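Local atomic coordinates of NAD-dependent protein deacylase 2 (Archaeoglobus fulgidus, PDB entry 4TWJ), a protein that catalyses the NAD-dependent removal of acetyl and other acyl groups from lysine, including deacetylation of the archaeal chromatin protein Alba, which increases its DNA binding and represses transcription. Residues A[10-15]-A[184-189]; A[59-64]-A[154-159]; A[75-80]-A[106-111]. All coordinates share one frame; numbering follows the deposited sequence.

Contact 1. Residues A[10-15]-A[184-189]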
loop_
_atom_site.group_PDB
_atom_site.type_symbol
_atom_site.label_atom_id
_atom_site.label_comp_id
_atom_site.label_asym_id
_atom_site.label_seq_id
_atom_site.Cartn_x
_atom_site.Cartn_y
_atom_site.Cartn_z
ATOM N N GLU A 10 -14.888 -17.308 -4.010
ATOM C CA GLU A 10 -14.999 -18.127 -5.219
ATOM C C GLU A 10 -14.024 -17.659 -6.297
ATOM O O GLU A 10 -13.320 -18.471 -6.904
ATOM C CB GLU A 10 -16.433 -18.115 -5.766
ATOM C CG GLU A 10 -17.394 -19.021 -5.010
ATOM C CD GLU A 10 -18.825 -18.943 -5.523
ATOM O OE1 GLU A 10 -19.029 -18.617 -6.714
ATOM O OE2 GLU A 10 -19.752 -19.222 -4.729
ATOM N N ILE A 11 -13.974 -16.350 -6.523
ATOM C CA ILE A 11 -13.049 -15.778 -7.502
ATOM C C ILE A 11 -11.603 -16.134 -7.152
ATOM O O ILE A 11 -10.848 -16.588 -8.009
ATOM C CB ILE A 11 -13.215 -14.245 -7.621
ATOM C CG1 ILE A 11 -14.519 -13.922 -8.362
ATOM C CG2 ILE A 11 -12.032 -13.615 -8.354
ATOM C CD1 ILE A 11 -14.980 -12.487 -8.223
ATOM N N LEU A 12 -11.228 -15.931 -5.893
ATOM C CA LEU A 12 -9.855 -16.180 -5.459
ATOM C C LEU A 12 -9.495 -17.664 -5.503
ATOM O O LEU A 12 -8.388 -18.024 -5.901
ATOM C CB LEU A 12 -9.625 -15.611 -4.057
ATOM C CG LEU A 12 -9.629 -14.083 -3.969
ATOM C CD1 LEU A 12 -9.670 -13.640 -2.514
ATOM C CD2 LEU A 12 -8.417 -13.492 -4.681
ATOM N N ALA A 13 -10.431 -18.521 -5.109
ATOM C CA ALA A 13 -10.197 -19.969 -5.113
ATOM C C ALA A 13 -9.978 -20.528 -6.524
ATOM O O ALA A 13 -9.214 -21.480 -6.704
ATOM C CB ALA A 13 -11.348 -20.690 -4.427
ATOM N N LYS A 14 -10.639 -19.932 -7.514
ATOM C CA LYS A 14 -10.531 -20.364 -8.914
ATOM C C LYS A 14 -9.382 -19.709 -9.689
ATOM O O LYS A 14 -9.051 -20.151 -10.789
ATOM C CB LYS A 14 -11.834 -20.060 -9.657
ATOM C CG LYS A 14 -13.043 -20.841 -9.169
ATOM C CD LYS A 14 -14.285 -20.498 -9.979
ATOM C CE LYS A 14 -14.834 -19.123 -9.629
ATOM N NZ LYS A 14 -15.915 -18.694 -10.558
ATOM N N SER A 15 -8.783 -18.658 -9.133
ATOM C CA SER A 15 -7.810 -17.853 -9.875
ATOM C C SER A 15 -6.481 -18.579 -10.116
ATOM O O SER A 15 -6.040 -19.372 -9.290
ATOM C CB SER A 15 -7.548 -16.533 -9.144
ATOM O OG SER A 15 -6.911 -16.755 -7.899
ATOM N N CYS A 184 -2.886 -10.813 -14.408
ATOM C CA CYS A 184 -3.602 -11.448 -13.312
ATOM C C CYS A 184 -5.009 -11.775 -13.794
ATOM O O CYS A 184 -5.507 -11.155 -14.735
ATOM C CB CYS A 184 -3.659 -10.520 -12.090
ATOM S SG CYS A 184 -4.686 -9.046 -12.275
ATOM N N ASP A 185 -5.646 -12.754 -13.165
ATOM C CA ASP A 185 -7.059 -13.030 -13.442
ATOM C C ASP A 185 -7.975 -12.653 -12.281
ATOM O O ASP A 185 -9.195 -12.788 -12.382
ATOM C CB ASP A 185 -7.279 -14.484 -13.869
ATOM C CG ASP A 185 -6.782 -15.487 -12.852
ATOM O OD1 ASP A 185 -6.214 -15.098 -11.810
ATOM O OD2 ASP A 185 -6.952 -16.700 -13.111
ATOM N N ALA A 186 -7.384 -12.172 -11.189
ATOM C CA ALA A 186 -8.139 -11.612 -10.074
ATOM C C ALA A 186 -7.342 -10.464 -9.469
ATOM O O ALA A 186 -6.136 -10.579 -9.268
ATOM C CB ALA A 186 -8.416 -12.678 -9.027
ATOM N N PHE A 187 -8.021 -9.357 -9.186
ATOM C CA PHE A 187 -7.372 -8.152 -8.676
ATOM C C PHE A 187 -8.252 -7.612 -7.557
ATOM O O PHE A 187 -9.396 -7.228 -7.803
ATOM C CB PHE A 187 -7.220 -7.131 -9.804
ATOM C CG PHE A 187 -6.270 -6.003 -9.496
ATOM C CD1 PHE A 187 -4.965 -6.029 -9.966
ATOM C CD2 PHE A 187 -6.690 -4.895 -8.766
ATOM C CE1 PHE A 187 -4.095 -4.984 -9.702
ATOM C CE2 PHE A 187 -5.822 -3.848 -8.501
ATOM C CZ PHE A 187 -4.525 -3.896 -8.970
ATOM N N MET A 188 -7.737 -7.625 -6.331
ATOM C CA MET A 188 -8.521 -7.215 -5.167
ATOM C C MET A 188 -7.934 -5.957 -4.543
ATOM O O MET A 188 -6.805 -5.967 -4.055
ATOM C CB MET A 188 -8.589 -8.340 -4.129
ATOM C CG MET A 188 -9.352 -7.956 -2.865
ATOM S SD MET A 188 -9.834 -9.356 -1.834
ATOM C CE MET A 188 -8.236 -10.015 -1.378
ATOM N N VAL A 189 -8.707 -4.874 -4.582
ATOM C CA VAL A 189 -8.333 -3.617 -3.940
ATOM C C VAL A 189 -8.814 -3.652 -2.488
ATOM O O VAL A 189 -9.965 -4.012 -2.228
ATOM C CB VAL A 189 -8.959 -2.410 -4.674
ATOM C CG1 VAL A 189 -8.766 -1.120 -3.881
ATOM C CG2 VAL A 189 -8.365 -2.280 -6.072
#

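Contact 2. Residues A[59-64]-A[154-159]. With ACT (acetate ion), chain D.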
loop_
_atom_site.group_PDB
_atom_site.type_symbol
_atom_site.label_atom_id
_atom_site.label_comp_id
_atom_site.label_asym_id
_atom_site.label_seq_id
_atom_site.Cartn_x
_atom_site.Cartn_y
_atom_site.Cartn_z
ATOM N N ASN A 59 10.252 23.181 3.587
ATOM C CA ASN A 59 10.234 22.984 5.034
ATOM C C ASN A 59 10.239 21.494 5.366
ATOM O O ASN A 59 9.184 20.900 5.584
ATOM C CB ASN A 59 9.014 23.678 5.651
ATOM C CG ASN A 59 9.000 23.618 7.174
ATOM O OD1 ASN A 59 9.920 23.105 7.804
ATOM N ND2 ASN A 59 7.938 24.133 7.766
ATOM N N PRO A 60 11.434 20.888 5.414
ATOM C CA PRO A 60 11.508 19.458 5.718
ATOM C C PRO A 60 11.058 19.122 7.145
ATOM O O PRO A 60 10.584 18.014 7.398
ATOM C CB PRO A 60 12.994 19.137 5.513
ATOM C CG PRO A 60 13.697 20.435 5.721
ATOM C CD PRO A 60 12.767 21.468 5.164
ATOM N N ARG A 61 11.190 20.074 8.065
ATOM C CA ARG A 61 10.734 19.869 9.439
ATOM C C ARG A 61 9.221 19.645 9.509
ATOM O O ARG A 61 8.751 18.816 10.284
ATOM C CB ARG A 61 11.152 21.054 10.316
ATOM C CG ARG A 61 10.921 20.854 11.806
ATOM C CD ARG A 61 11.616 21.954 12.595
ATOM N NE ARG A 61 11.498 21.791 14.045
ATOM C CZ ARG A 61 10.414 22.082 14.763
ATOM N NH1 ARG A 61 9.307 22.536 14.179
ATOM N NH2 ARG A 61 10.435 21.903 16.081
ATOM N N ALA A 62 8.458 20.366 8.688
ATOM C CA ALA A 62 7.006 20.168 8.625
ATOM C C ALA A 62 6.639 18.735 8.228
ATOM O O ALA A 62 5.740 18.137 8.812
ATOM C CB ALA A 62 6.365 21.167 7.671
ATOM N N PHE A 63 7.340 18.183 7.241
ATOM C CA PHE A 63 7.128 16.792 6.860
ATOM C C PHE A 63 7.353 15.858 8.047
ATOM O O PHE A 63 6.561 14.950 8.296
ATOM C CB PHE A 63 8.057 16.388 5.709
ATOM C CG PHE A 63 8.116 14.908 5.480
ATOM C CD1 PHE A 63 7.137 14.268 4.734
ATOM C CD2 PHE A 63 9.137 14.146 6.034
ATOM C CE1 PHE A 63 7.178 12.903 4.535
ATOM C CE2 PHE A 63 9.181 12.777 5.842
ATOM C CZ PHE A 63 8.202 12.154 5.090
ATOM N N TRP A 64 8.441 16.077 8.776
ATOM C CA TRP A 64 8.769 15.201 9.897
ATOM C C TRP A 64 7.802 15.357 11.078
ATOM O O TRP A 64 7.431 14.365 11.703
ATOM C CB TRP A 64 10.225 15.401 10.323
ATOM C CG TRP A 64 11.179 14.730 9.378
ATOM C CD1 TRP A 64 12.127 15.321 8.592
ATOM C CD2 TRP A 64 11.250 13.329 9.107
ATOM N NE1 TRP A 64 12.798 14.366 7.860
ATOM C CE2 TRP A 64 12.276 13.135 8.159
ATOM C CE3 TRP A 64 10.553 12.216 9.588
ATOM C CZ2 TRP A 64 12.614 11.873 7.674
ATOM C CZ3 TRP A 64 10.892 10.967 9.116
ATOM C CH2 TRP A 64 11.917 10.802 8.165
ATOM N N GLY A 154 24.849 18.026 9.329
ATOM C CA GLY A 154 23.920 18.782 10.179
ATOM C C GLY A 154 22.624 19.196 9.503
ATOM O O GLY A 154 21.781 19.833 10.128
ATOM N N SER A 155 22.450 18.822 8.236
ATOM C CA SER A 155 21.301 19.277 7.446
ATOM C C SER A 155 19.956 18.874 8.043
ATOM O O SER A 155 19.829 17.831 8.691
ATOM C CB SER A 155 21.390 18.745 6.013
ATOM O OG SER A 155 20.273 19.153 5.237
ATOM N N TYR A 156 18.956 19.719 7.802
ATOM C CA TYR A 156 17.567 19.413 8.123
ATOM C C TYR A 156 16.894 18.600 7.007
ATOM O O TYR A 156 15.729 18.233 7.140
ATOM C CB TYR A 156 16.774 20.716 8.329
ATOM C CG TYR A 156 16.915 21.348 9.697
ATOM C CD1 TYR A 156 15.890 21.255 10.637
ATOM C CD2 TYR A 156 18.060 22.057 10.048
ATOM C CE1 TYR A 156 16.007 21.835 11.891
ATOM C CE2 TYR A 156 18.183 22.643 11.296
ATOM C CZ TYR A 156 17.154 22.529 12.214
ATOM O OH TYR A 156 17.271 23.110 13.457
ATOM N N TYR A 157 17.610 18.323 5.918
ATOM C CA TYR A 157 17.013 17.691 4.736
ATOM C C TYR A 157 17.336 16.202 4.622
ATOM O O TYR A 157 17.927 15.757 3.633
ATOM C CB TYR A 157 17.438 18.431 3.464
ATOM C CG TYR A 157 16.817 19.797 3.343
ATOM C CD1 TYR A 157 17.392 20.905 3.959
ATOM C CD2 TYR A 157 15.640 19.978 2.632
ATOM C CE1 TYR A 157 16.817 22.161 3.851
ATOM C CE2 TYR A 157 15.058 21.224 2.521
ATOM C CZ TYR A 157 15.643 22.311 3.132
ATOM O OH TYR A 157 15.053 23.552 3.013
ATOM N N VAL A 158 16.937 15.439 5.635
ATOM C CA VAL A 158 16.999 13.981 5.575
ATOM C C VAL A 158 15.675 13.491 5.009
ATOM O O VAL A 158 14.634 13.591 5.666
ATOM C CB VAL A 158 17.237 13.347 6.957
ATOM C CG1 VAL A 158 17.237 11.822 6.853
ATOM C CG2 VAL A 158 18.544 13.851 7.549
ATOM N N LYS A 159 15.721 12.978 3.783
ATOM C CA LYS A 159 14.520 12.552 3.074
ATOM C C LYS A 159 14.437 11.026 3.049
ATOM O O LYS A 159 15.373 10.371 2.599
ATOM C CB LYS A 159 14.532 13.085 1.641
ATOM C CG LYS A 159 13.229 12.860 0.886
ATOM C CD LYS A 159 13.384 13.130 -0.597
ATOM C CE LYS A 159 12.083 12.863 -1.336
ATOM N NZ LYS A 159 11.821 11.407 -1.513
HETATM C C ACT D . 13.357 23.868 8.409
HETATM O O ACT D . 12.477 23.123 7.925
HETATM O OXT ACT D . 13.115 24.625 9.374
HETATM C CH3 ACT D . 14.735 23.844 7.819
HETATM O O HOH W 1 15.216 15.921 7.937
#

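Contact 3. Residues A[75-80]-A[106-111]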
loop_
_atom_site.group_PDB
_atom_site.type_symbol
_atom_site.label_atom_id
_atom_site.label_comp_id
_atom_site.label_asym_id
_atom_site.label_seq_id
_atom_site.Cartn_x
_atom_site.Cartn_y
_atom_site.Cartn_z
ATOM N N PHE A 75 -1.514 1.774 12.538
ATOM C CA PHE A 75 -1.260 0.544 13.278
ATOM C C PHE A 75 0.237 0.391 13.520
ATOM O O PHE A 75 1.034 0.472 12.585
ATOM C CB PHE A 75 -1.785 -0.681 12.518
ATOM C CG PHE A 75 -3.260 -0.910 12.682
ATOM C CD1 PHE A 75 -3.759 -1.483 13.846
ATOM C CD2 PHE A 75 -4.149 -0.563 11.677
ATOM C CE1 PHE A 75 -5.117 -1.700 14.003
ATOM C CE2 PHE A 75 -5.509 -0.779 11.827
ATOM C CZ PHE A 75 -5.995 -1.346 12.993
ATOM N N ALA A 76 0.612 0.179 14.778
ATOM C CA ALA A 76 2.017 -0.013 15.139
ATOM C C ALA A 76 2.550 -1.362 14.654
ATOM O O ALA A 76 3.752 -1.517 14.447
ATOM C CB ALA A 76 2.194 0.107 16.644
ATOM N N GLU A 77 1.652 -2.332 14.492
ATOM C CA GLU A 77 2.013 -3.662 14.004
ATOM C C GLU A 77 0.913 -4.195 13.083
ATOM O O GLU A 77 -0.192 -3.651 13.070
ATOM C CB GLU A 77 2.235 -4.605 15.188
ATOM C CG GLU A 77 3.525 -4.322 15.945
ATOM C CD GLU A 77 3.752 -5.263 17.110
ATOM O OE1 GLU A 77 4.925 -5.603 17.371
ATOM O OE2 GLU A 77 2.763 -5.658 17.765
ATOM N N PRO A 78 1.207 -5.255 12.307
ATOM C CA PRO A 78 0.198 -5.772 11.375
ATOM C C PRO A 78 -1.124 -6.177 12.041
ATOM O O PRO A 78 -1.130 -6.682 13.165
ATOM C CB PRO A 78 0.880 -6.997 10.759
ATOM C CG PRO A 78 2.337 -6.746 10.906
ATOM C CD PRO A 78 2.497 -5.957 12.171
ATOM N N ASN A 79 -2.225 -5.932 11.337
ATOM C CA ASN A 79 -3.566 -6.312 11.769
ATOM C C ASN A 79 -4.044 -7.552 10.992
ATOM O O ASN A 79 -3.336 -8.020 10.097
ATOM C CB ASN A 79 -4.528 -5.120 11.612
ATOM C CG ASN A 79 -4.700 -4.673 10.166
ATOM O OD1 ASN A 79 -5.022 -5.469 9.288
ATOM N ND2 ASN A 79 -4.506 -3.379 9.923
ATOM N N PRO A 80 -5.231 -8.093 11.336
ATOM C CA PRO A 80 -5.724 -9.310 10.675
ATOM C C PRO A 80 -5.854 -9.241 9.149
ATOM O O PRO A 80 -5.779 -10.280 8.493
ATOM C CB PRO A 80 -7.093 -9.521 11.322
ATOM C CG PRO A 80 -6.931 -8.950 12.689
ATOM C CD PRO A 80 -6.100 -7.719 12.471
ATOM N N HIS A 106 2.925 -5.114 5.461
ATOM C CA HIS A 106 2.749 -6.348 4.695
ATOM C C HIS A 106 3.910 -7.311 4.948
ATOM O O HIS A 106 3.690 -8.484 5.260
ATOM C CB HIS A 106 2.609 -6.066 3.196
ATOM C CG HIS A 106 1.282 -5.485 2.811
ATOM N ND1 HIS A 106 0.092 -6.144 3.026
ATOM C CD2 HIS A 106 0.960 -4.318 2.204
ATOM C CE1 HIS A 106 -0.907 -5.403 2.581
ATOM N NE2 HIS A 106 -0.408 -4.289 2.076
ATOM N N GLN A 107 5.135 -6.801 4.832
ATOM C CA GLN A 107 6.339 -7.614 5.031
ATOM C C GLN A 107 6.435 -8.126 6.464
ATOM O O GLN A 107 6.834 -9.269 6.689
ATOM C CB GLN A 107 7.611 -6.828 4.692
ATOM C CG GLN A 107 7.745 -6.419 3.235
ATOM C CD GLN A 107 7.207 -5.029 2.982
ATOM O OE1 GLN A 107 6.085 -4.715 3.366
ATOM N NE2 GLN A 107 8.015 -4.181 2.354
ATOM N N ARG A 108 6.062 -7.280 7.422
ATOM C CA ARG A 108 6.090 -7.651 8.840
ATOM C C ARG A 108 5.024 -8.693 9.194
ATOM O O ARG A 108 5.144 -9.389 10.207
ATOM C CB ARG A 108 5.937 -6.411 9.727
ATOM C CG ARG A 108 7.145 -5.484 9.687
ATOM C CD ARG A 108 7.369 -4.775 11.014
ATOM N NE ARG A 108 6.317 -3.810 11.317
ATOM C CZ ARG A 108 6.268 -3.065 12.420
ATOM N NH1 ARG A 108 7.212 -3.165 13.353
ATOM N NH2 ARG A 108 5.266 -2.214 12.598
ATOM N N ALA A 109 3.992 -8.799 8.358
ATOM C CA ALA A 109 2.968 -9.835 8.500
ATOM C C ALA A 109 3.348 -11.149 7.809
ATOM O O ALA A 109 2.625 -12.136 7.933
ATOM C CB ALA A 109 1.638 -9.329 7.958
ATOM N N GLY A 110 4.459 -11.156 7.069
ATOM C CA GLY A 110 4.940 -12.360 6.387
ATOM C C GLY A 110 4.814 -12.372 4.869
ATOM O O GLY A 110 5.236 -13.334 4.223
ATOM N N SER A 111 4.241 -11.321 4.286
ATOM C CA SER A 111 4.167 -11.219 2.829
ATOM C C SER A 111 5.579 -11.089 2.264
ATOM O O SER A 111 6.427 -10.413 2.845
ATOM C CB SER A 111 3.316 -10.022 2.390
ATOM O OG SER A 111 1.955 -10.185 2.752
#

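Contact 1. Residues A[10-15]-A[184-189]
Helix 10-14, which brings Ile-11 and Leu-12 against Ala-186 and Met-188, passes strand 186-189 with the segment axes 9.1 Å apart at closest approach and 136° between their N-to-C directions, so the two run closer to antiparallel than to parallel. The backbones come nearest at one end, where the CA atoms of Ser-15 and Asp-185 are 6.0 Å apart. The helix lies on one face of the parallel sheet of the Rossmann-like domain, a worked example of helix-on-sheet packing.

Ala-186 points its CB toward the helix and is met by Ile-11 from the helix and by Ser-15 just beyond its end. The CG2 branch of Ile-11 lies 3.8 Å from Ala-186 CB, while Ser-15 CB approaches the same methyl at 4.0 Å. Further along the strand Met-188 reaches out with CG anti to its backbone N, and the bend at chi3 (63°) turns CE to a spot 4.1 Å from Leu-12 CD1. The two side chains cross at about a right angle. Ile-242 and Leu-239 of helix 235-249 touch Leu-12 and Met-188 respectively, extending the apolar layer.

The polar groups gather at the helix end. Ser-15 OG turns back to donate to Leu-12 O (2.8 Å), the donor tilted 27° from the carbonyl plane. Asp-185 OD1 comes to 3.3 Å from Ser-15 CB, yet its carboxylate is engaged elsewhere, OD2 accepting from Lys-16 N and OD1 from His-17 N.

No hydrogen bond joins the two segments directly. Apolar contact therefore carries the sheet side of the helix, while the serine hydroxyl and the aspartate each serve backbone groups around the turn that leads from this helix into strand 18-22.

Contact 2. Residues A[59-64]-A[154-159]
The small domain of a sirtuin pairs a zinc-binding module with a helical one, and here Pro-60 and Trp-64, on the first turns of helix 60-73, meet Tyr-156, Tyr-157 and Val-158, which lead from the last zinc cysteine, Cys-153, into strand 158-162. Pro-60 meets both tyrosines, the ring of one and the backbone and CB of the other. Its CG sits over the centre of the Tyr-157 ring, 3.6 Å from the centroid and 13° off the normal, a CH-pi contact; its CB approaches Tyr-156 O at 3.3 Å. Tyr-157 OH goes on to Lys-57 O, so the ring is held at its far end too. An ST turn, Tyr-157 N to Ser-155 OG at 2.9 Å, shapes the approach to the strand.

Asn-59 N-caps the helix through a weak bond from Ala-62 N to OD1, beside an acetate probably taken up from the crystallisation liquor. Val-158 packs close to Cys-150 of the zinc site, while its carbonyl faces the helix. There Trp-64 NE1, which also reaches, weakly, a water that accepts from Val-158 N, donates to Val-158 O at 3.0 Å with a bent N-H...O angle of 141°, the oxygen only 6° out of the indole plane.

Contact 3. Residues A[75-80]-A[106-111]
Ala-76 opens the contact by offering its carbonyl oxygen to the guanidinium of Arg-108. The oxygen stands at the edge of the group, near its plane, and NH2 donates to it over 2.5 Å; so short a length, with an N-H...O angle of 123°, makes the details of this bond doubtful. Arg-108 gets there by a bent chain, turning at chi2 and again at chi3. Glu-77, exposed, follows. Its CA lies 3.8 Å from Arg-108 NH2 and its CG comes within loose reach of the same nitrogen, whereas the opposite charges themselves stay apart, with Glu-77 OE1 5.2 Å from Arg-108 NH1; the attraction between them is probably modest.

Pro-78 supplies the apolar middle of the contact. Its CG rests against the backbone where Arg-108 passes into Ala-109, 3.7 Å from Ala-109 N, and its CB meets Ala-109 CB, also at 3.7 Å. The proline thus packs against a helix terminus of the Rossmann-like domain, and that terminus is a Schellman motif: Gly-110 takes a positive phi of 109°, Ser-111 N returns to His-106 O (3.0 Å) and Gly-110 N to Gln-107 O. Such a positive phi is readily taken by a glycine, which has no CB.

Asn-79 starts the next helix. It is the N-cap of helix 80-90, its OD1 accepting from Ala-81 N, while ND2 donates to the carbonyl of Ile-26, a residue of the NAD-binding site. The same ND2 lies 3.2 Å above the plane of the Phe-75 ring, offset toward the rim. Pro-80 begins the helix itself, on which His-82 touches Ala-109 and sets its ring edge-to-face with that of His-106.

Taken together, the three contacts illustrate how chemistry follows place in a two-domain sirtuin. Contacts 1 and 3 belong to the Rossmann-like domain, contact 2 to the small zinc-bearing one, and contacts 1 and 2 sit on opposite sides of the chain's centre, their centres 42 Å apart. None shares a helix or strand with another, though contact 3 lies inside the loop closed by contact 2, and contact 2 inside that closed by contact 1. Contact 1, partly buried, joins its segments mainly by apolar packing, with no hydrogen bond between them; contact 2, likewise partly buried, adds an aromatic face and an indole bond; contact 3, at the surface, relies on a proline and an exposed arginine.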